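Local coordinates for protein blood group a-and b-cleaving endo-beta-galactosidase (Streptococcus pneumoniae, PDB 2YGL) that cleaves blood group A and B antigens as a family 98 endo-beta-galactosidase, whose tandem CBM51 modules, the part present here, probably bind carbohydrate, at residues Ile177-Leu182 with Arg264-Tyr268; Ile186-Leu192 with Gly347-Ala352; Ser193-Trp197 with Val211-Lys215; Ser267-Asp272 with Ala340-Gly346. All coordinates share one frame; numbering follows the deposited sequence.

All four contacts reach one antiparallel sheet of the second module. Interaction 4 is fully buried, and there strands 262-271 and 343-352 pair backbone to backbone. Interaction 2 uses the next length of strand 343-352, beyond a corner, and adds the short strand 189-191; part of it is exposed. Interaction 1 sets helix 179-184 on strand 262-271 by apolar side chains and shares Ser267 and Tyr268 with interaction 4. Leu182 O also accepts a hydrogen bond from Tyr191 OH, joining interactions 1 and 2. Interaction 3 is partly exposed and the richest in polar side-chain contacts, tying a loop to strand 212-213 through a lysine and an aspartate.

Interaction 1: Ile177-Leu182 with Arg264-Tyr268; sequences ITPDLL and RFISY
The Tyr268 ring is met obliquely by Ile177, Pro179 and Leu182. Leu182 CD1 lies 3.6 Å from Tyr268 CD2. Pro179 crosses the phenol end at about a right angle, with Pro179 CD 3.7 Å from Tyr268 CZ. The other flat group is the Arg264 guanidinium. Ile177 CD1 comes to it at a slant, 3.9 Å from Arg264 NH2.

Between them along the strand, Ile266 packs on the helix start. Its CG2 branch stands anti to the backbone N and touches Ile177 and Leu182: Ile177 CG2 at 3.8 Å and Leu182 CD2 at 4.0 Å. Helix 179-184 begins here. Thr178 is its N-cap, and Thr178 OG1 accepts from Leu181 N at 3.0 Å. This fixes the first turn that presents Pro179 and Leu182 to the strand.

The charge of Arg264 is met elsewhere, by a salt bridge to Asp318 and a hydrogen bond to Thr174. Pro179 also packs on strand 235-239. The helix start is therefore held to the sheet mainly by van der Waals contact. Arg264 meets Ile177 through NH2, whose charge is paired with Asp318.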
loop_
_atom_site.group_PDB
_atom_site.type_symbol
_atom_site.label_atom_id
_atom_site.label_comp_id
_atom_site.label_asym_id
_atom_site.label_seq_id
_atom_site.Cartn_x
_atom_site.Cartn_y
_atom_site.Cartn_z
ATOM N N ILE A 177 4.130 8.856 -2.544
ATOM C CA ILE A 177 5.157 9.548 -3.325
ATOM C C ILE A 177 5.321 10.997 -2.866
ATOM O O ILE A 177 4.352 11.750 -2.803
ATOM C CB ILE A 177 4.861 9.504 -4.855
ATOM C CG1 ILE A 177 4.506 8.080 -5.324
ATOM C CG2 ILE A 177 6.029 10.100 -5.659
ATOM C CD1 ILE A 177 5.607 7.030 -5.152
ATOM N N THR A 178 6.554 11.356 -2.522
ATOM C CA THR A 178 6.921 12.729 -2.171
ATOM C C THR A 178 8.243 13.075 -2.865
ATOM O O THR A 178 8.970 12.172 -3.288
ATOM C CB THR A 178 7.095 12.915 -0.641
ATOM O OG1 THR A 178 8.228 12.163 -0.188
ATOM C CG2 THR A 178 5.847 12.482 0.126
ATOM N N PRO A 179 8.561 14.381 -2.996
ATOM C CA PRO A 179 9.892 14.741 -3.482
ATOM C C PRO A 179 11.001 14.086 -2.656
ATOM O O PRO A 179 11.958 13.559 -3.229
ATOM C CB PRO A 179 9.912 16.261 -3.333
ATOM C CG PRO A 179 8.495 16.655 -3.550
ATOM C CD PRO A 179 7.672 15.559 -2.927
ATOM N N ASP A 180 10.854 14.101 -1.329
ATOM C CA ASP A 180 11.790 13.432 -0.416
ATOM C C ASP A 180 12.024 11.961 -0.761
ATOM O O ASP A 180 13.167 11.499 -0.783
ATOM C CB ASP A 180 11.306 13.539 1.037
ATOM C CG ASP A 180 11.715 14.840 1.698
ATOM O OD1 ASP A 180 12.695 15.469 1.241
ATOM O OD2 ASP A 180 11.061 15.230 2.689
ATOM N N LEU A 181 10.936 11.236 -1.023
ATOM C CA LEU A 181 11.008 9.814 -1.353
ATOM C C LEU A 181 11.769 9.574 -2.659
ATOM O O LEU A 181 12.598 8.668 -2.740
ATOM C CB LEU A 181 9.604 9.196 -1.417
ATOM C CG LEU A 181 9.484 7.733 -1.869
ATOM C CD1 LEU A 181 10.195 6.777 -0.912
ATOM C CD2 LEU A 181 8.025 7.338 -2.033
ATOM N N LEU A 182 11.485 10.391 -3.672
ATOM C CA LEU A 182 12.177 10.282 -4.956
ATOM C C LEU A 182 13.639 10.717 -4.855
ATOM O O LEU A 182 14.482 10.246 -5.620
ATOM C CB LEU A 182 11.436 11.057 -6.058
ATOM C CG LEU A 182 9.993 10.632 -6.381
ATOM C CD1 LEU A 182 9.470 11.354 -7.615
ATOM C CD2 LEU A 182 9.864 9.117 -6.558
ATOM N N ARG A 264 5.409 0.677 -14.034
ATOM C CA ARG A 264 5.075 1.973 -13.444
ATOM C C ARG A 264 6.079 3.060 -13.831
ATOM O O ARG A 264 7.283 2.806 -13.915
ATOM C CB ARG A 264 5.027 1.825 -11.919
ATOM C CG ARG A 264 4.163 2.825 -11.169
ATOM C CD ARG A 264 4.161 2.472 -9.686
ATOM N NE ARG A 264 3.556 3.506 -8.850
ATOM C CZ ARG A 264 3.667 3.563 -7.524
ATOM N NH1 ARG A 264 4.367 2.643 -6.867
ATOM N NH2 ARG A 264 3.080 4.545 -6.850
ATOM N N PHE A 265 5.570 4.265 -14.078
ATOM C CA PHE A 265 6.411 5.439 -14.313
ATOM C C PHE A 265 6.069 6.536 -13.306
ATOM O O PHE A 265 4.902 6.916 -13.172
ATOM C CB PHE A 265 6.259 5.944 -15.754
ATOM C CG PHE A 265 6.891 7.293 -16.002
ATOM C CD1 PHE A 265 8.275 7.429 -16.072
ATOM C CD2 PHE A 265 6.096 8.425 -16.168
ATOM C CE1 PHE A 265 8.859 8.671 -16.298
ATOM C CE2 PHE A 265 6.670 9.671 -16.394
ATOM C CZ PHE A 265 8.056 9.794 -16.462
ATOM N N ILE A 266 7.087 7.030 -12.600
ATOM C CA ILE A 266 6.911 8.053 -11.561
ATOM C C ILE A 266 7.794 9.266 -11.825
ATOM O O ILE A 266 9.010 9.127 -11.956
ATOM C CB ILE A 266 7.294 7.536 -10.144
ATOM C CG1 ILE A 266 6.816 6.097 -9.905
ATOM C CG2 ILE A 266 6.798 8.507 -9.055
ATOM C CD1 ILE A 266 5.352 5.966 -9.723
ATOM N N SER A 267 7.180 10.448 -11.870
ATOM C CA SER A 267 7.923 11.703 -12.006
ATOM C C SER A 267 7.085 12.924 -11.654
ATOM O O SER A 267 5.893 12.983 -11.961
ATOM C CB SER A 267 8.460 11.867 -13.432
ATOM O OG SER A 267 9.324 12.984 -13.520
ATOM N N TYR A 268 7.723 13.895 -11.006
ATOM C CA TYR A 268 7.180 15.247 -10.930
ATOM C C TYR A 268 7.515 15.977 -12.226
ATOM O O TYR A 268 8.588 15.774 -12.792
ATOM C CB TYR A 268 7.724 15.997 -9.709
ATOM C CG TYR A 268 7.113 15.509 -8.419
ATOM C CD1 TYR A 268 5.881 16.004 -7.975
ATOM C CD2 TYR A 268 7.744 14.533 -7.656
ATOM C CE1 TYR A 268 5.307 15.543 -6.793
ATOM C CE2 TYR A 268 7.180 14.066 -6.475
ATOM C CZ TYR A 268 5.962 14.574 -6.051
ATOM O OH TYR A 268 5.409 14.108 -4.884
#

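Interaction 2: Ile186-Leu192 with Gly347-Ala352; sequences INGGVYL and GALFMA
Phe350 N donates to Val190 O at 2.8 Å with an N-H...O angle of 168°, the shortest polar bond of this contact. Leu349 CA adds a lesser, bent C-H...O contact with the same oxygen at 3.2 Å. Val190 N returns the bond to Phe350 O at 2.9 Å. Val190 and Phe350 thus form an antiparallel hydrogen-bonded pair. Leu192 N extends the ladder by donating to Ala348 O.

Leu192 folds across the Phe350 side chain at about a right angle. Its CD1 methyl sits over one face, 3.6 Å from the Phe350 ring centroid and 9° off the normal, a well-centred CH-pi contact.

Leu349 points to the other side of the sheet, beside Tyr191. With chi1 at 64°, Leu349 CG stands between its own backbone N and carbonyl carbon. Leu349 CD2 then lies 4.0 Å from Tyr191 CE1 and 4.1 Å from Ile186 CD1. The Tyr191 ring turns its edge to the carbonyls of Gly347 and Ala348, and its hydroxyl is bonded to Leu182 O. The Met351 chain bends twice and lays its SD 3.8 Å from Gly189 CA.

A type II turn from Ile186 to Gly189 leads into this strand, with Gly188 at its third position. Strand 189-191 is a short antiparallel partner of strand 343-352 in the beta-sandwich of a CBM51 module.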
loop_
_atom_site.group_PDB
_atom_site.type_symbol
_atom_site.label_atom_id
_atom_site.label_comp_id
_atom_site.label_asym_id
_atom_site.label_seq_id
_atom_site.Cartn_x
_atom_site.Cartn_y
_atom_site.Cartn_z
ATOM N N ILE A 186 13.696 4.621 -4.170
ATOM C CA ILE A 186 12.742 3.549 -3.893
ATOM C C ILE A 186 13.367 2.221 -4.315
ATOM O O ILE A 186 13.919 2.112 -5.414
ATOM C CB ILE A 186 11.397 3.753 -4.654
ATOM C CG1 ILE A 186 10.820 5.151 -4.393
ATOM C CG2 ILE A 186 10.381 2.665 -4.277
ATOM C CD1 ILE A 186 9.636 5.515 -5.278
ATOM N N ASN A 187 13.292 1.222 -3.435
ATOM C CA ASN A 187 13.717 -0.140 -3.767
ATOM C C ASN A 187 12.970 -0.656 -4.990
ATOM O O ASN A 187 11.740 -0.660 -5.017
ATOM C CB ASN A 187 13.489 -1.093 -2.586
ATOM C CG ASN A 187 14.489 -0.894 -1.459
ATOM O OD1 ASN A 187 15.475 -0.158 -1.592
ATOM N ND2 ASN A 187 14.243 -1.560 -0.336
ATOM N N GLY A 188 13.723 -1.072 -6.003
ATOM C CA GLY A 188 13.142 -1.565 -7.252
ATOM C C GLY A 188 12.881 -0.467 -8.267
ATOM O O GLY A 188 12.418 -0.738 -9.380
ATOM N N GLY A 189 13.168 0.773 -7.879
ATOM C CA GLY A 189 13.048 1.917 -8.777
ATOM C C GLY A 189 14.346 2.162 -9.519
ATOM O O GLY A 189 15.422 2.170 -8.917
ATOM N N VAL A 190 14.249 2.344 -10.833
ATOM C CA VAL A 190 15.405 2.685 -11.652
ATOM C C VAL A 190 15.170 4.061 -12.274
ATOM O O VAL A 190 14.193 4.262 -13.005
ATOM C CB VAL A 190 15.670 1.617 -12.744
ATOM C CG1 VAL A 190 16.721 2.092 -13.743
ATOM C CG2 VAL A 190 16.107 0.300 -12.107
ATOM N N TYR A 191 16.058 5.005 -11.958
ATOM C CA TYR A 191 15.978 6.362 -12.496
ATOM C C TYR A 191 16.217 6.370 -14.001
ATOM O O TYR A 191 17.149 5.730 -14.495
ATOM C CB TYR A 191 16.985 7.288 -11.807
ATOM C CG TYR A 191 16.710 7.510 -10.343
ATOM C CD1 TYR A 191 15.652 8.316 -9.931
ATOM C CD2 TYR A 191 17.509 6.915 -9.367
ATOM C CE1 TYR A 191 15.390 8.523 -8.586
ATOM C CE2 TYR A 191 17.259 7.117 -8.015
ATOM C CZ TYR A 191 16.198 7.922 -7.634
ATOM O OH TYR A 191 15.938 8.132 -6.304
ATOM N N LEU A 192 15.371 7.102 -14.719
ATOM C CA LEU A 192 15.486 7.205 -16.176
ATOM C C LEU A 192 16.839 7.768 -16.611
ATOM O O LEU A 192 17.422 7.299 -17.592
ATOM C CB LEU A 192 14.334 8.026 -16.761
ATOM C CG LEU A 192 13.071 7.251 -17.153
ATOM C CD1 LEU A 192 12.340 6.666 -15.945
ATOM C CD2 LEU A 192 12.138 8.147 -17.941
ATOM N N GLY A 347 12.914 13.460 -10.480
ATOM C CA GLY A 347 12.901 12.151 -9.824
ATOM C C GLY A 347 12.426 11.010 -10.706
ATOM O O GLY A 347 12.109 9.931 -10.201
ATOM N N ALA A 348 12.393 11.246 -12.020
ATOM C CA ALA A 348 11.833 10.299 -12.993
ATOM C C ALA A 348 12.413 8.894 -12.864
ATOM O O ALA A 348 13.624 8.700 -12.988
ATOM C CB ALA A 348 12.017 10.819 -14.413
ATOM N N LEU A 349 11.537 7.922 -12.616
ATOM C CA LEU A 349 11.956 6.533 -12.432
ATOM C C LEU A 349 10.950 5.506 -12.972
ATOM O O LEU A 349 9.774 5.819 -13.186
ATOM C CB LEU A 349 12.299 6.257 -10.957
ATOM C CG LEU A 349 11.232 6.338 -9.860
ATOM C CD1 LEU A 349 10.389 5.064 -9.810
ATOM C CD2 LEU A 349 11.901 6.572 -8.510
ATOM N N PHE A 350 11.444 4.289 -13.199
ATOM C CA PHE A 350 10.627 3.145 -13.597
ATOM C C PHE A 350 10.542 2.125 -12.463
ATOM O O PHE A 350 11.493 1.959 -11.696
ATOM C CB PHE A 350 11.237 2.445 -14.819
ATOM C CG PHE A 350 10.995 3.141 -16.133
ATOM C CD1 PHE A 350 9.750 3.682 -16.446
ATOM C CD2 PHE A 350 12.010 3.207 -17.085
ATOM C CE1 PHE A 350 9.533 4.307 -17.673
ATOM C CE2 PHE A 350 11.801 3.827 -18.313
ATOM C CZ PHE A 350 10.561 4.377 -18.610
ATOM N N MET A 351 9.404 1.438 -12.368
ATOM C CA MET A 351 9.248 0.299 -11.462
ATOM C C MET A 351 9.039 -0.986 -12.264
ATOM O O MET A 351 8.417 -0.967 -13.327
ATOM C CB MET A 351 8.062 0.499 -10.511
ATOM C CG MET A 351 8.128 1.733 -9.607
ATOM S SD MET A 351 9.329 1.618 -8.263
ATOM C CE MET A 351 8.680 0.236 -7.317
ATOM N N ALA A 352 9.565 -2.097 -11.750
ATOM C CA ALA A 352 9.330 -3.416 -12.341
ATOM C C ALA A 352 8.650 -4.345 -11.336
ATOM O O ALA A 352 9.234 -4.711 -10.314
ATOM C CB ALA A 352 10.634 -4.026 -12.851
#

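Interaction 3: Ser193-Trp197 with Val211-Lys215; sequences SDLEW and VQKDK
Two direct hydrogen bonds join Ser193-Trp197 to Val211-Lys215. Ser193 OG donates to Asp214 OD1 at 2.6 Å, on the syn side of the carboxylate and 27° out of its plane. Lys213 NZ donates to Leu195 O at 3.0 Å, from above the carbonyl plane. A water adds a third link: it donates to Ser193 O and accepts from Lys213 NZ at 2.8 Å.

One salt bridge crosses, from Lys213 NZ to Glu196 OE2 at 3.2 Å. The glutamate chain is bent and meets the lysine at about a right angle. The lysine is extended beyond CG, which carries the ammonium past Ser193 O to its three oxygen partners.

The remaining contacts are apolar or aromatic. Lys213 CE lies 3.8 Å from Trp197 CZ3, an off-centre, slanting CH-pi contact with the six-membered ring. The ammonium is farther off, so any cation-pi attraction is weak. The indole turns its edge to Val211 O, and Trp197 CH2 packs 3.7 Å from Val211 CG1.

Asp214 is also held by Lys241 and Gly242, and Lys241 bridges to Asp194 as well. These donors probably favour the ionised carboxylate and offset the like charge of Asp194.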
loop_
_atom_site.group_PDB
_atom_site.type_symbol
_atom_site.label_atom_id
_atom_site.label_comp_id
_atom_site.label_asym_id
_atom_site.label_seq_id
_atom_site.Cartn_x
_atom_site.Cartn_y
_atom_site.Cartn_z
ATOM N N SER A 193 17.342 8.743 -15.857
ATOM C CA SER A 193 18.650 9.351 -16.122
ATOM C C SER A 193 19.833 8.389 -15.932
ATOM O O SER A 193 20.968 8.721 -16.278
ATOM C CB SER A 193 18.843 10.604 -15.263
ATOM O OG SER A 193 18.748 10.297 -13.882
ATOM N N ASP A 194 19.567 7.206 -15.384
ATOM C CA ASP A 194 20.584 6.161 -15.279
ATOM C C ASP A 194 20.511 5.179 -16.452
ATOM O O ASP A 194 21.241 4.188 -16.486
ATOM C CB ASP A 194 20.459 5.415 -13.947
ATOM C CG ASP A 194 20.903 6.252 -12.762
ATOM O OD1 ASP A 194 21.610 7.266 -12.964
ATOM O OD2 ASP A 194 20.546 5.889 -11.621
ATOM N N LEU A 195 19.639 5.473 -17.415
ATOM C CA LEU A 195 19.428 4.607 -18.575
ATOM C C LEU A 195 19.813 5.286 -19.890
ATOM O O LEU A 195 19.898 6.515 -19.968
ATOM C CB LEU A 195 17.964 4.158 -18.640
ATOM C CG LEU A 195 17.355 3.432 -17.436
ATOM C CD1 LEU A 195 15.841 3.349 -17.594
ATOM C CD2 LEU A 195 17.956 2.046 -17.261
ATOM N N GLU A 196 20.054 4.476 -20.915
ATOM C CA GLU A 196 20.270 4.987 -22.267
ATOM C C GLU A 196 18.939 5.067 -22.997
ATOM O O GLU A 196 18.210 4.076 -23.076
ATOM C CB GLU A 196 21.232 4.086 -23.054
ATOM C CG GLU A 196 22.660 4.063 -22.521
ATOM C CD GLU A 196 23.349 5.408 -22.631
ATOM O OE1 GLU A 196 23.804 5.753 -23.740
ATOM O OE2 GLU A 196 23.444 6.117 -21.604
ATOM N N TRP A 197 18.611 6.245 -23.517
ATOM C CA TRP A 197 17.440 6.378 -24.377
ATOM C C TRP A 197 17.779 5.906 -25.787
ATOM O O TRP A 197 18.950 5.854 -26.159
ATOM C CB TRP A 197 16.913 7.819 -24.394
ATOM C CG TRP A 197 17.943 8.880 -24.680
ATOM C CD1 TRP A 197 18.684 9.029 -25.824
ATOM C CD2 TRP A 197 18.325 9.956 -23.814
ATOM N NE1 TRP A 197 19.508 10.122 -25.714
ATOM C CE2 TRP A 197 19.310 10.709 -24.493
ATOM C CE3 TRP A 197 17.934 10.355 -22.527
ATOM C CZ2 TRP A 197 19.910 11.840 -23.929
ATOM C CZ3 TRP A 197 18.534 11.477 -21.965
ATOM C CH2 TRP A 197 19.510 12.207 -22.668
ATOM N N VAL A 211 19.517 16.575 -24.536
ATOM C CA VAL A 211 18.684 16.381 -23.349
ATOM C C VAL A 211 19.608 16.050 -22.174
ATOM O O VAL A 211 20.546 15.266 -22.315
ATOM C CB VAL A 211 17.613 15.277 -23.592
ATOM C CG1 VAL A 211 16.936 14.838 -22.294
ATOM C CG2 VAL A 211 16.563 15.770 -24.596
ATOM N N GLN A 212 19.360 16.682 -21.033
ATOM C CA GLN A 212 20.277 16.607 -19.903
ATOM C C GLN A 212 19.825 15.624 -18.831
ATOM O O GLN A 212 18.630 15.511 -18.544
ATOM C CB GLN A 212 20.493 17.998 -19.297
ATOM C CG GLN A 212 21.269 18.961 -20.201
ATOM C CD GLN A 212 22.700 18.512 -20.472
ATOM O OE1 GLN A 212 23.036 18.111 -21.587
ATOM N NE2 GLN A 212 23.543 18.568 -19.449
ATOM N N LYS A 213 20.793 14.918 -18.250
ATOM C CA LYS A 213 20.534 13.987 -17.153
ATOM C C LYS A 213 20.871 14.628 -15.809
ATOM O O LYS A 213 21.987 15.112 -15.606
ATOM C CB LYS A 213 21.316 12.682 -17.348
ATOM C CG LYS A 213 20.806 11.819 -18.509
ATOM C CD LYS A 213 21.758 10.663 -18.823
ATOM C CE LYS A 213 21.159 9.746 -19.884
ATOM N NZ LYS A 213 22.032 8.581 -20.212
ATOM N N ASP A 214 19.883 14.641 -14.912
ATOM C CA ASP A 214 20.002 15.186 -13.552
ATOM C C ASP A 214 20.279 16.698 -13.508
ATOM O O ASP A 214 20.715 17.233 -12.480
ATOM C CB ASP A 214 21.034 14.389 -12.732
ATOM C CG ASP A 214 20.717 12.896 -12.685
ATOM O OD1 ASP A 214 19.528 12.526 -12.744
ATOM O OD2 ASP A 214 21.657 12.087 -12.592
ATOM N N LYS A 215 20.003 17.376 -14.624
ATOM C CA LYS A 215 20.222 18.817 -14.776
ATOM C C LYS A 215 19.139 19.410 -15.678
ATOM O O LYS A 215 18.613 18.709 -16.548
ATOM C CB LYS A 215 21.584 19.105 -15.425
ATOM C CG LYS A 215 22.783 18.416 -14.802
ATOM C CD LYS A 215 23.961 18.442 -15.753
ATOM C CE LYS A 215 25.017 17.441 -15.338
ATOM N NZ LYS A 215 26.177 17.465 -16.272
HETATM O O HOH W 1 22.661 7.347 -17.781
#

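Interaction 4: Ser267-Asp272 with Ala340-Gly346; sequences SYVGID and ADELVLG
Val344 and Asp272 meet at one end of an antiparallel strand pair in the beta-sandwich of the CBM51 module. Val344 has the most surface buried. With chi1 at -71°, its CG1 stands anti to the carbonyl carbon and reaches Asp272 CB at 3.7 Å. The other methyl, Val344 CG2, rests 3.5 Å from Gly270 O. Val344 N donates to that same oxygen at 2.9 Å, with a nearly straight N-H...O angle of 177°. The return bond, from Gly270 N to Val344 O, is weak.

Ile271 lies on the other face of the sheet. Its CG2 packs 4.2 Å from Ala340 CB, and its CD1 lies near Ala340 O. Val269 and Leu345 share this face. Their side chains lie side by side and point the same way, with Val269 CG2 3.6 Å from Leu345 CD2. Strand 285-292 packs on this face through Ile285 and Phe288.

Asp272 closes the ladder, its N donating to Glu342 O at 3.1 Å. Glu342 is the centre of an inverse gamma turn. The Asp272 carboxylate is buried, but Ser274 OG and Lys229 N bond to it. Glu342 is in turn bonded to Thr218.

At the far end Tyr268 N donates to Gly346 O. Gly346 N reaches Tyr268 O at 2.8 Å, and Ser267 OG approaches that oxygen from the opposite face of its carbonyl plane.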
loop_
_atom_site.group_PDB
_atom_site.type_symbol
_atom_site.label_atom_id
_atom_site.label_comp_id
_atom_site.label_asym_id
_atom_site.label_seq_id
_atom_site.Cartn_x
_atom_site.Cartn_y
_atom_site.Cartn_z
ATOM N N SER A 267 7.180 10.448 -11.870
ATOM C CA SER A 267 7.923 11.703 -12.006
ATOM C C SER A 267 7.085 12.924 -11.654
ATOM O O SER A 267 5.893 12.983 -11.961
ATOM C CB SER A 267 8.460 11.867 -13.432
ATOM O OG SER A 267 9.324 12.984 -13.520
ATOM N N TYR A 268 7.723 13.895 -11.006
ATOM C CA TYR A 268 7.180 15.247 -10.930
ATOM C C TYR A 268 7.515 15.977 -12.226
ATOM O O TYR A 268 8.588 15.774 -12.792
ATOM C CB TYR A 268 7.724 15.997 -9.709
ATOM C CG TYR A 268 7.113 15.509 -8.419
ATOM C CD1 TYR A 268 5.881 16.004 -7.975
ATOM C CD2 TYR A 268 7.744 14.533 -7.656
ATOM C CE1 TYR A 268 5.307 15.543 -6.793
ATOM C CE2 TYR A 268 7.180 14.066 -6.475
ATOM C CZ TYR A 268 5.962 14.574 -6.051
ATOM O OH TYR A 268 5.409 14.108 -4.884
ATOM N N VAL A 269 6.583 16.804 -12.700
ATOM C CA VAL A 269 6.728 17.480 -13.990
ATOM C C VAL A 269 6.376 18.961 -13.867
ATOM O O VAL A 269 5.314 19.312 -13.348
ATOM C CB VAL A 269 5.838 16.830 -15.100
ATOM C CG1 VAL A 269 6.067 17.501 -16.454
ATOM C CG2 VAL A 269 6.104 15.338 -15.213
ATOM N N GLY A 270 7.272 19.816 -14.355
ATOM C CA GLY A 270 7.029 21.256 -14.414
ATOM C C GLY A 270 8.159 21.995 -15.102
ATOM O O GLY A 270 9.039 21.381 -15.704
ATOM N N ILE A 271 8.132 23.321 -15.001
ATOM C CA ILE A 271 9.153 24.168 -15.606
ATOM C C ILE A 271 10.240 24.487 -14.579
ATOM O O ILE A 271 9.941 24.936 -13.469
ATOM C CB ILE A 271 8.532 25.465 -16.173
ATOM C CG1 ILE A 271 7.534 25.123 -17.284
ATOM C CG2 ILE A 271 9.610 26.410 -16.694
ATOM C CD1 ILE A 271 6.385 26.093 -17.406
ATOM N N ASP A 272 11.494 24.243 -14.951
ATOM C CA ASP A 272 12.620 24.480 -14.045
ATOM C C ASP A 272 12.692 25.946 -13.637
ATOM O O ASP A 272 12.445 26.842 -14.451
ATOM C CB ASP A 272 13.944 24.027 -14.664
ATOM C CG ASP A 272 15.054 23.890 -13.630
ATOM O OD1 ASP A 272 15.733 24.898 -13.332
ATOM O OD2 ASP A 272 15.237 22.776 -13.096
ATOM N N ALA A 340 9.654 30.096 -21.512
ATOM C CA ALA A 340 9.669 29.115 -20.427
ATOM C C ALA A 340 9.292 27.709 -20.906
ATOM O O ALA A 340 8.282 27.141 -20.477
ATOM C CB ALA A 340 8.767 29.569 -19.280
ATOM N N ASP A 341 10.116 27.158 -21.797
ATOM C CA ASP A 341 9.897 25.819 -22.350
ATOM C C ASP A 341 10.876 24.782 -21.785
ATOM O O ASP A 341 11.005 23.678 -22.318
ATOM C CB ASP A 341 9.942 25.845 -23.887
ATOM C CG ASP A 341 11.172 26.558 -24.437
ATOM O OD1 ASP A 341 12.178 26.711 -23.711
ATOM O OD2 ASP A 341 11.135 26.965 -25.616
ATOM N N GLU A 342 11.545 25.148 -20.692
ATOM C CA GLU A 342 12.533 24.291 -20.037
ATOM C C GLU A 342 11.842 23.285 -19.118
ATOM O O GLU A 342 11.886 23.413 -17.889
ATOM C CB GLU A 342 13.529 25.143 -19.239
ATOM C CG GLU A 342 14.404 26.071 -20.079
ATOM C CD GLU A 342 15.709 25.423 -20.527
ATOM O OE1 GLU A 342 16.329 24.687 -19.728
ATOM O OE2 GLU A 342 16.123 25.665 -21.678
ATOM N N LEU A 343 11.200 22.289 -19.721
ATOM C CA LEU A 343 10.477 21.267 -18.972
ATOM C C LEU A 343 11.458 20.290 -18.331
ATOM O O LEU A 343 12.380 19.802 -18.981
ATOM C CB LEU A 343 9.478 20.531 -19.882
ATOM C CG LEU A 343 8.437 19.593 -19.255
ATOM C CD1 LEU A 343 7.172 19.520 -20.098
ATOM C CD2 LEU A 343 9.000 18.190 -19.032
ATOM N N VAL A 344 11.252 20.021 -17.046
ATOM C CA VAL A 344 12.070 19.052 -16.323
ATOM C C VAL A 344 11.216 17.956 -15.686
ATOM O O VAL A 344 10.084 18.195 -15.255
ATOM C CB VAL A 344 12.987 19.718 -15.251
ATOM C CG1 VAL A 344 14.113 20.499 -15.913
ATOM C CG2 VAL A 344 12.189 20.613 -14.315
ATOM N N LEU A 345 11.771 16.751 -15.646
ATOM C CA LEU A 345 11.131 15.621 -14.994
ATOM C C LEU A 345 11.908 15.311 -13.716
ATOM O O LEU A 345 13.003 14.754 -13.769
ATOM C CB LEU A 345 11.088 14.413 -15.938
ATOM C CG LEU A 345 10.529 14.630 -17.354
ATOM C CD1 LEU A 345 10.708 13.386 -18.200
ATOM C CD2 LEU A 345 9.065 15.032 -17.323
ATOM N N GLY A 346 11.344 15.700 -12.577
ATOM C CA GLY A 346 12.005 15.547 -11.285
ATOM C C GLY A 346 11.808 14.179 -10.662
ATOM O O GLY A 346 10.681 13.781 -10.357
#